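Local coordinates for protein aspartate aminotransferase (Rhodobacter sphaeroides, PDB 3NRA) that probably catalyses the pyridoxal-phosphate-dependent transfer of an amino group from L-aspartate to 2-oxoglutarate, giving oxaloacetate and L-glutamate, at residues Leu257-Leu262 against Ser290-Leu294; Arg78-Arg84 against Ala101-Ile107. One frame throughout, in Å; residues are numbered along the deposited sequence.

Contact 1 borders the active site: its 257-262 segment follows the pyridoxal-phosphate-modified lysine at position 253, and R261 NH1 is hydrogen-bonded to the cofactor phosphate. Contact 2, centred about 15 Å from the centre of contact 1, lies farther out, where helix 81-95 begins beside edge strand 105-108. Q291 joins them. The carboxamide oxygen Q291 OE1 is 2.7 Å from D80 N, a probable hydrogen bond to the residue that caps the helix, and packs 3.8 Å from I107 CD1, while the backbone oxygen Q291 O lies 3.6 Å from I83 CD1. Segment 290-294 thus touches the loop 257-262 through contact 1 and the helix start and edge strand of contact 2.

Contact 1 (Leu257-Leu262 against Ser290-Leu294); sequences LSGYRL and SQAVL
The loop that follows the pyridoxal-phosphate-bearing lysine at position 253 of a fold-type I aminotransferase, here with a short 3-10 turn, packs against segment 290-294 at the end of helix 288-291. Y260 and S290 meet at the polar centre: S290 OG donates to Y260 O at 2.7 Å, in the carbonyl plane and on a lone pair (C=O...OG 130°), so the hydroxyl grips a buried backbone oxygen. V293 sets CG1 over the centre of the Y260 ring as a CH-pi contact, 3.9 Å from the centroid and 13° off the normal; with CG1 anti to its own carbonyl carbon (chi1 -53°), the methyl drops onto that face, while S290 OG stays near the ring plane at the edge. F62 of this chain backs V293, and Y289 of the second subunit meets the Y260 ring edge-to-face, so this aromatic side chain also belongs to the dimer interface. The next residue, R261, turns away from segment 290-294 to the cofactor phosphate, and its NH2 reaches back to S258 OG in a weak bond of 3.2 Å. Beyond the tyrosine, L257 CD1 packs 3.9 Å from V293 CG2. L262 sets its CD2 methyl against the end of the short helix, 3.8 Å from S290 CB and close to Q291 CA. On the side of L294, L262 CD2 lies 4.1 Å from L294 CD1.

Contact 2 (Arg78-Arg84 against Ala101-Ile107); sequences RGDLGIR and ARDGLII
The guanidinium of R84 has A101 O and R102 O near its plane at the edge, and CG of R78 over the centre of one face, 3.4 Å above it. R84 NH1 donates to A101 O at 2.8 Å, with the oxygen tilted 20° out of the guanidinium plane. NE and NH2 both close side-on on G79 O, each at 3.0 Å; a bend at chi3 (-76°) swings the group back to this carbonyl, and E76 takes NH2 in a salt bridge as well. Cut back to an alanine here, the R84 side chain would probably leave G79 O and A101 O without these donors and E76 without its charged mate. The R78 guanidinium is met at its edge by R102 O, which accepts from NH1 at 3.1 Å; D103 OD1 makes a long salt bridge with the same nitrogen, and E276 holds NH2. R102 is deposited in two conformers, so the placing of L81 CD1 over one face of its guanidinium, offset toward the rim, is tentative; NE of R102 forms a salt bridge with D85. I107 N donates almost straight to R78 O (2.8 Å, 175°). G79 has backbone angles that suit glycine, and a CB here would collide with I107 CG1. D80 is the N-cap, its OD1 accepting from I83 N at 2.9 Å through the anti lone pair. The residues leading into helix 81-95 and its first turn are thereby joined to strand 105-108 and the loop before it; this strand is the outermost, within the chain, of the seven-stranded mixed sheet characteristic of the large domain of fold-type I pyridoxal-phosphate enzymes.

Contact 1 (Leu257-Leu262 against Ser290-Leu294)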
ATOM      1  N   LEU B 257      14.789   7.854  -2.351  1.00 15.10           N
ATOM      2  CA  LEU B 257      13.681   7.594  -3.296  1.00 14.98           C
ATOM      3  C   LEU B 257      12.330   7.384  -2.578  1.00 14.69           C
ATOM      4  O   LEU B 257      11.376   6.892  -3.184  1.00 15.13           O
ATOM      5  CB  LEU B 257      14.009   6.395  -4.185  1.00 14.28           C
ATOM      6  CG  LEU B 257      15.277   6.474  -5.035  1.00 14.66           C
ATOM      7  CD1 LEU B 257      15.262   5.359  -6.059  1.00 13.99           C
ATOM      8  CD2 LEU B 257      15.388   7.796  -5.721  1.00 12.62           C
ATOM      9  N   SER B 258      12.232   7.800  -1.312  1.00 14.25           N
ATOM     10  CA  SER B 258      10.992   7.580  -0.537  1.00 14.78           C
ATOM     11  C   SER B 258       9.751   8.022  -1.309  1.00 13.94           C
ATOM     12  O   SER B 258       8.789   7.314  -1.336  1.00 13.53           O
ATOM     13  CB  SER B 258      11.040   8.298   0.824  1.00 15.21           C
ATOM     14  OG  SER B 258       9.834   8.062   1.567  1.00 16.10           O
ATOM     15  N   GLY B 259       9.840   9.136  -2.031  1.00 14.65           N
ATOM     16  CA  GLY B 259       8.677   9.706  -2.759  1.00 15.01           C
ATOM     17  C   GLY B 259       8.090   8.812  -3.850  1.00 15.69           C
ATOM     18  O   GLY B 259       6.945   8.993  -4.250  1.00 15.20           O
ATOM     19  N   TYR B 260       8.895   7.847  -4.333  1.00 16.39           N
ATOM     20  CA  TYR B 260       8.430   6.849  -5.310  1.00 15.34           C
ATOM     21  C   TYR B 260       7.726   5.649  -4.657  1.00 15.66           C
ATOM     22  O   TYR B 260       6.988   4.965  -5.313  1.00 16.39           O
ATOM     23  CB  TYR B 260       9.595   6.387  -6.177  1.00 14.96           C
ATOM     24  CG  TYR B 260      10.154   7.488  -7.105  1.00 13.96           C
ATOM     25  CD1 TYR B 260       9.529   7.799  -8.296  1.00 14.49           C
ATOM     26  CD2 TYR B 260      11.333   8.137  -6.809  1.00 14.17           C
ATOM     27  CE1 TYR B 260      10.048   8.807  -9.158  1.00 14.59           C
ATOM     28  CE2 TYR B 260      11.867   9.130  -7.669  1.00 15.09           C
ATOM     29  CZ  TYR B 260      11.211   9.449  -8.835  1.00 12.69           C
ATOM     30  OH  TYR B 260      11.727  10.421  -9.688  1.00 15.09           O
ATOM     31  N   ARG B 261       7.973   5.421  -3.359  1.00 15.36           N
ATOM     32  CA  ARG B 261       7.307   4.370  -2.560  1.00 14.28           C
ATOM     33  C   ARG B 261       7.632   2.907  -3.053  1.00 14.04           C
ATOM     34  O   ARG B 261       6.757   2.199  -3.576  1.00 13.18           O
ATOM     35  CB  ARG B 261       5.796   4.620  -2.482  1.00 14.00           C
ATOM     36  CG  ARG B 261       5.066   3.856  -1.287  1.00 13.94           C
ATOM     37  CD  ARG B 261       4.780   4.799  -0.121  1.00 14.10           C
ATOM     38  NE  ARG B 261       5.997   5.398   0.393  1.00 14.71           N
ATOM     39  CZ  ARG B 261       6.805   4.861   1.300  1.00 14.24           C
ATOM     40  NH1 ARG B 261       6.495   3.741   1.936  1.00 15.93           N
ATOM     41  NH2 ARG B 261       7.929   5.482   1.591  1.00 14.43           N
ATOM     42  N   LEU B 262       8.888   2.475  -2.830  1.00 13.24           N
ATOM     43  CA  LEU B 262       9.378   1.196  -3.312  1.00 13.39           C
ATOM     44  C   LEU B 262      10.129   0.461  -2.242  1.00 13.37           C
ATOM     45  O   LEU B 262      10.874   1.060  -1.478  1.00 13.53           O
ATOM     46  CB  LEU B 262      10.297   1.387  -4.541  1.00 14.39           C
ATOM     47  CG  LEU B 262       9.609   2.037  -5.727  1.00 13.78           C
ATOM     48  CD1 LEU B 262      10.638   2.654  -6.634  1.00 14.01           C
ATOM     49  CD2 LEU B 262       8.725   1.004  -6.463  1.00 13.25           C
ATOM     50  N   SER B 290       6.473   3.825 -10.780  1.00 14.94           N
ATOM     51  CA  SER B 290       7.539   3.904  -9.758  1.00 14.26           C
ATOM     52  C   SER B 290       8.544   2.800  -9.931  1.00 14.80           C
ATOM     53  O   SER B 290       9.736   3.017  -9.743  1.00 15.63           O
ATOM     54  CB  SER B 290       6.964   3.847  -8.331  1.00 13.87           C
ATOM     55  OG  SER B 290       6.378   5.072  -7.969  1.00 13.47           O
ATOM     56  N   GLN B 291       8.072   1.606 -10.293  1.00 15.57           N
ATOM     57  CA  GLN B 291       8.942   0.423 -10.343  1.00 14.62           C
ATOM     58  C   GLN B 291      10.166   0.650 -11.228  1.00 15.44           C
ATOM     59  O   GLN B 291      11.268   0.274 -10.860  1.00 14.14           O
ATOM     60  CB  GLN B 291       8.163  -0.799 -10.796  1.00 14.47           C
ATOM     61  CG  GLN B 291       7.238  -1.376  -9.716  1.00 14.01           C
ATOM     62  CD  GLN B 291       6.573  -2.645 -10.159  1.00 13.77           C
ATOM     63  OE1 GLN B 291       7.234  -3.540 -10.671  1.00 14.25           O
ATOM     64  NE2 GLN B 291       5.238  -2.733  -9.985  1.00 12.22           N
ATOM     65  N   ALA B 292       9.962   1.377 -12.338  1.00 16.04           N
ATOM     66  CA  ALA B 292      10.997   1.692 -13.288  1.00 15.93           C
ATOM     67  C   ALA B 292      12.254   2.308 -12.682  1.00 16.15           C
ATOM     68  O   ALA B 292      13.321   2.116 -13.241  1.00 16.42           O
ATOM     69  CB  ALA B 292      10.429   2.661 -14.443  1.00 16.03           C
ATOM     70  N   VAL B 293      12.142   3.074 -11.569  1.00 15.08           N
ATOM     71  CA  VAL B 293      13.347   3.701 -10.986  1.00 15.43           C
ATOM     72  C   VAL B 293      14.317   2.658 -10.407  1.00 15.64           C
ATOM     73  O   VAL B 293      15.524   2.921 -10.312  1.00 15.98           O
ATOM     74  CB  VAL B 293      13.039   4.770  -9.898  1.00 15.98           C
ATOM     75  CG1 VAL B 293      12.046   5.831 -10.434  1.00 14.90           C
ATOM     76  CG2 VAL B 293      12.538   4.112  -8.610  1.00 15.41           C
ATOM     77  N   LEU B 294      13.798   1.473 -10.073  1.00 14.38           N
ATOM     78  CA  LEU B 294      14.615   0.382  -9.550  1.00 14.96           C
ATOM     79  C   LEU B 294      15.576  -0.198 -10.562  1.00 16.02           C
ATOM     80  O   LEU B 294      16.511  -0.889 -10.173  1.00 16.40           O
ATOM     81  CB  LEU B 294      13.723  -0.759  -9.003  1.00 13.74           C
ATOM     82  CG  LEU B 294      12.831  -0.382  -7.812  1.00 13.72           C
ATOM     83  CD1 LEU B 294      11.861  -1.504  -7.493  1.00 13.37           C
ATOM     84  CD2 LEU B 294      13.696  -0.043  -6.590  1.00 11.70           C
TER

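Contact 2 (Arg78-Arg84 against Ala101-Ile107)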
ATOM      1  N   ARG B  78       3.360  -9.274  -7.874  1.00 17.33           N
ATOM      2  CA  ARG B  78       4.695  -9.348  -7.201  1.00 18.42           C
ATOM      3  C   ARG B  78       5.780  -8.398  -7.766  1.00 17.57           C
ATOM      4  O   ARG B  78       6.864  -8.290  -7.192  1.00 17.83           O
ATOM      5  CB  ARG B  78       5.214 -10.784  -7.199  1.00 19.54           C
ATOM      6  CG  ARG B  78       5.635 -11.323  -8.528  1.00 23.37           C
ATOM      7  CD  ARG B  78       5.919 -12.823  -8.454  1.00 29.62           C
ATOM      8  NE  ARG B  78       4.710 -13.618  -8.246  1.00 34.76           N
ATOM      9  CZ  ARG B  78       4.639 -14.949  -8.376  1.00 40.59           C
ATOM     10  NH1 ARG B  78       5.724 -15.680  -8.706  1.00 42.19           N
ATOM     11  NH2 ARG B  78       3.467 -15.563  -8.184  1.00 41.25           N
ATOM     12  N   GLY B  79       5.498  -7.768  -8.904  1.00 16.23           N
ATOM     13  CA  GLY B  79       6.352  -6.722  -9.457  1.00 15.89           C
ATOM     14  C   GLY B  79       6.777  -7.073 -10.858  1.00 15.66           C
ATOM     15  O   GLY B  79       6.799  -8.239 -11.224  1.00 15.03           O
ATOM     16  N   ASP B  80       7.136  -6.054 -11.625  1.00 16.68           N
ATOM     17  CA  ASP B  80       7.631  -6.213 -12.994  1.00 17.32           C
ATOM     18  C   ASP B  80       8.728  -7.317 -13.094  1.00 17.69           C
ATOM     19  O   ASP B  80       9.713  -7.304 -12.353  1.00 17.53           O
ATOM     20  CB  ASP B  80       8.144  -4.864 -13.529  1.00 18.11           C
ATOM     21  CG  ASP B  80       8.695  -4.967 -14.967  1.00 22.12           C
ATOM     22  OD1 ASP B  80       9.822  -5.502 -15.160  1.00 24.85           O
ATOM     23  OD2 ASP B  80       8.007  -4.531 -15.891  1.00 30.96           O
ATOM     24  N   LEU B  81       8.507  -8.279 -13.980  1.00 18.34           N
ATOM     25  CA  LEU B  81       9.410  -9.426 -14.133  1.00 19.03           C
ATOM     26  C   LEU B  81      10.819  -9.008 -14.564  1.00 17.39           C
ATOM     27  O   LEU B  81      11.793  -9.416 -13.971  1.00 17.02           O
ATOM     28  CB  LEU B  81       8.839 -10.410 -15.155  1.00 19.23           C
ATOM     29  CG  LEU B  81       9.581 -11.756 -15.340  1.00 22.69           C
ATOM     30  CD1 LEU B  81       9.612 -12.571 -14.034  1.00 22.46           C
ATOM     31  CD2 LEU B  81       8.912 -12.568 -16.491  1.00 24.25           C
ATOM     32  N   GLY B  82      10.911  -8.185 -15.597  1.00 17.16           N
ATOM     33  CA  GLY B  82      12.216  -7.682 -16.061  1.00 15.80           C
ATOM     34  C   GLY B  82      13.034  -7.002 -14.951  1.00 15.43           C
ATOM     35  O   GLY B  82      14.242  -7.199 -14.860  1.00 15.72           O
ATOM     36  N   ILE B  83      12.362  -6.262 -14.069  1.00 14.54           N
ATOM     37  CA  ILE B  83      13.036  -5.533 -13.001  1.00 13.67           C
ATOM     38  C   ILE B  83      13.443  -6.510 -11.888  1.00 14.12           C
ATOM     39  O   ILE B  83      14.554  -6.443 -11.356  1.00 13.06           O
ATOM     40  CB  ILE B  83      12.154  -4.349 -12.482  1.00 13.56           C
ATOM     41  CG1 ILE B  83      11.955  -3.329 -13.617  1.00 13.96           C
ATOM     42  CG2 ILE B  83      12.817  -3.643 -11.285  1.00 10.97           C
ATOM     43  CD1 ILE B  83      10.926  -2.296 -13.339  1.00 15.48           C
ATOM     44  N   ARG B  84      12.586  -7.468 -11.588  1.00 14.62           N
ATOM     45  CA  ARG B  84      12.984  -8.520 -10.653  1.00 15.09           C
ATOM     46  C   ARG B  84      14.224  -9.307 -11.123  1.00 15.68           C
ATOM     47  O   ARG B  84      15.155  -9.524 -10.342  1.00 14.80           O
ATOM     48  CB  ARG B  84      11.833  -9.455 -10.380  1.00 15.22           C
ATOM     49  CG  ARG B  84      10.891  -8.911  -9.364  1.00 14.55           C
ATOM     50  CD  ARG B  84       9.884  -9.921  -8.981  1.00 16.86           C
ATOM     51  NE  ARG B  84       8.867 -10.068 -10.014  1.00 19.48           N
ATOM     52  CZ  ARG B  84       8.416 -11.223 -10.538  1.00 21.87           C
ATOM     53  NH1 ARG B  84       8.887 -12.423 -10.156  1.00 22.72           N
ATOM     54  NH2 ARG B  84       7.449 -11.169 -11.451  1.00 19.76           N
ATOM     55  N   ALA B 101      14.675 -14.462  -8.430  1.00 17.89           N
ATOM     56  CA  ALA B 101      13.797 -13.438  -9.062  1.00 18.42           C
ATOM     57  C   ALA B 101      12.332 -13.876  -9.242  1.00 18.56           C
ATOM     58  O   ALA B 101      11.407 -13.057  -9.093  1.00 18.48           O
ATOM     59  CB  ALA B 101      14.356 -13.021 -10.430  1.00 18.22           C
ATOM     60  N   ARG B 102      12.141 -15.150  -9.573  1.00 18.79           N
ATOM     61  CA  ARG B 102      10.842 -15.614 -10.010  0.55 19.25           C
ATOM     62  C   ARG B 102       9.911 -15.878  -8.826  1.00 18.83           C
ATOM     63  O   ARG B 102       8.822 -15.348  -8.789  1.00 18.70           O
ATOM     64  CB  ARG B 102      10.993 -16.855 -10.923  0.55 19.74           C
ATOM     65  CG  ARG B 102      11.850 -16.599 -12.213  0.55 21.26           C
ATOM     66  CD  ARG B 102      11.547 -15.213 -12.838  0.55 20.32           C
ATOM     67  NE  ARG B 102      12.201 -14.947 -14.118  0.55 21.07           N
ATOM     68  CZ  ARG B 102      11.805 -15.420 -15.308  0.55 21.53           C
ATOM     69  NH1 ARG B 102      10.814 -16.316 -15.403  0.55 21.37           N
ATOM     70  NH2 ARG B 102      12.446 -15.020 -16.418  0.55 20.05           N
ATOM     71  N   ASP B 103      10.368 -16.666  -7.853  1.00 18.92           N
ATOM     72  CA  ASP B 103       9.523 -17.066  -6.722  1.00 19.19           C
ATOM     73  C   ASP B 103       9.988 -16.565  -5.347  1.00 18.02           C
ATOM     74  O   ASP B 103       9.299 -16.795  -4.348  1.00 17.62           O
ATOM     75  CB  ASP B 103       9.401 -18.590  -6.688  1.00 20.89           C
ATOM     76  CG  ASP B 103       8.913 -19.170  -8.013  1.00 23.44           C
ATOM     77  OD1 ASP B 103       8.035 -18.551  -8.640  1.00 29.67           O
ATOM     78  OD2 ASP B 103       9.401 -20.245  -8.413  1.00 26.00           O
ATOM     79  N   GLY B 104      11.140 -15.899  -5.281  1.00 16.56           N
ATOM     80  CA  GLY B 104      11.685 -15.472  -3.994  1.00 15.51           C
ATOM     81  C   GLY B 104      11.923 -13.981  -3.848  1.00 14.80           C
ATOM     82  O   GLY B 104      12.769 -13.577  -3.054  1.00 14.68           O
ATOM     83  N   LEU B 105      11.208 -13.162  -4.635  1.00 14.41           N
ATOM     84  CA  LEU B 105      11.458 -11.705  -4.691  1.00 14.50           C
ATOM     85  C   LEU B 105      10.167 -10.975  -5.029  1.00 14.45           C
ATOM     86  O   LEU B 105       9.566 -11.244  -6.030  1.00 14.64           O
ATOM     87  CB  LEU B 105      12.527 -11.359  -5.713  1.00 14.42           C
ATOM     88  CG  LEU B 105      12.854  -9.866  -5.892  1.00 14.83           C
ATOM     89  CD1 LEU B 105      13.291  -9.171  -4.543  1.00 11.20           C
ATOM     90  CD2 LEU B 105      13.919  -9.699  -6.944  1.00 13.05           C
ATOM     91  N   ILE B 106       9.754 -10.068  -4.148  1.00 14.02           N
ATOM     92  CA  ILE B 106       8.551  -9.271  -4.342  1.00 13.98           C
ATOM     93  C   ILE B 106       8.936  -7.813  -4.252  1.00 13.41           C
ATOM     94  O   ILE B 106       9.798  -7.455  -3.427  1.00 12.76           O
ATOM     95  CB  ILE B 106       7.454  -9.612  -3.280  1.00 13.71           C
ATOM     96  CG1 ILE B 106       6.158  -8.883  -3.587  1.00 14.82           C
ATOM     97  CG2 ILE B 106       7.932  -9.287  -1.865  1.00 14.48           C
ATOM     98  CD1 ILE B 106       4.914  -9.364  -2.702  1.00 14.71           C
ATOM     99  N   ILE B 107       8.344  -6.989  -5.148  1.00 12.73           N
ATOM    100  CA  ILE B 107       8.436  -5.547  -5.079  1.00 12.31           C
ATOM    101  C   ILE B 107       7.167  -4.960  -4.455  1.00 12.66           C
ATOM    102  O   ILE B 107       6.059  -5.286  -4.883  1.00 13.32           O
ATOM    103  CB  ILE B 107       8.602  -4.921  -6.446  1.00 12.09           C
ATOM    104  CG1 ILE B 107       9.816  -5.538  -7.185  1.00 12.35           C
ATOM    105  CG2 ILE B 107       8.768  -3.375  -6.291  1.00 10.79           C
ATOM    106  CD1 ILE B 107      10.034  -4.978  -8.633  1.00 11.07           C
TER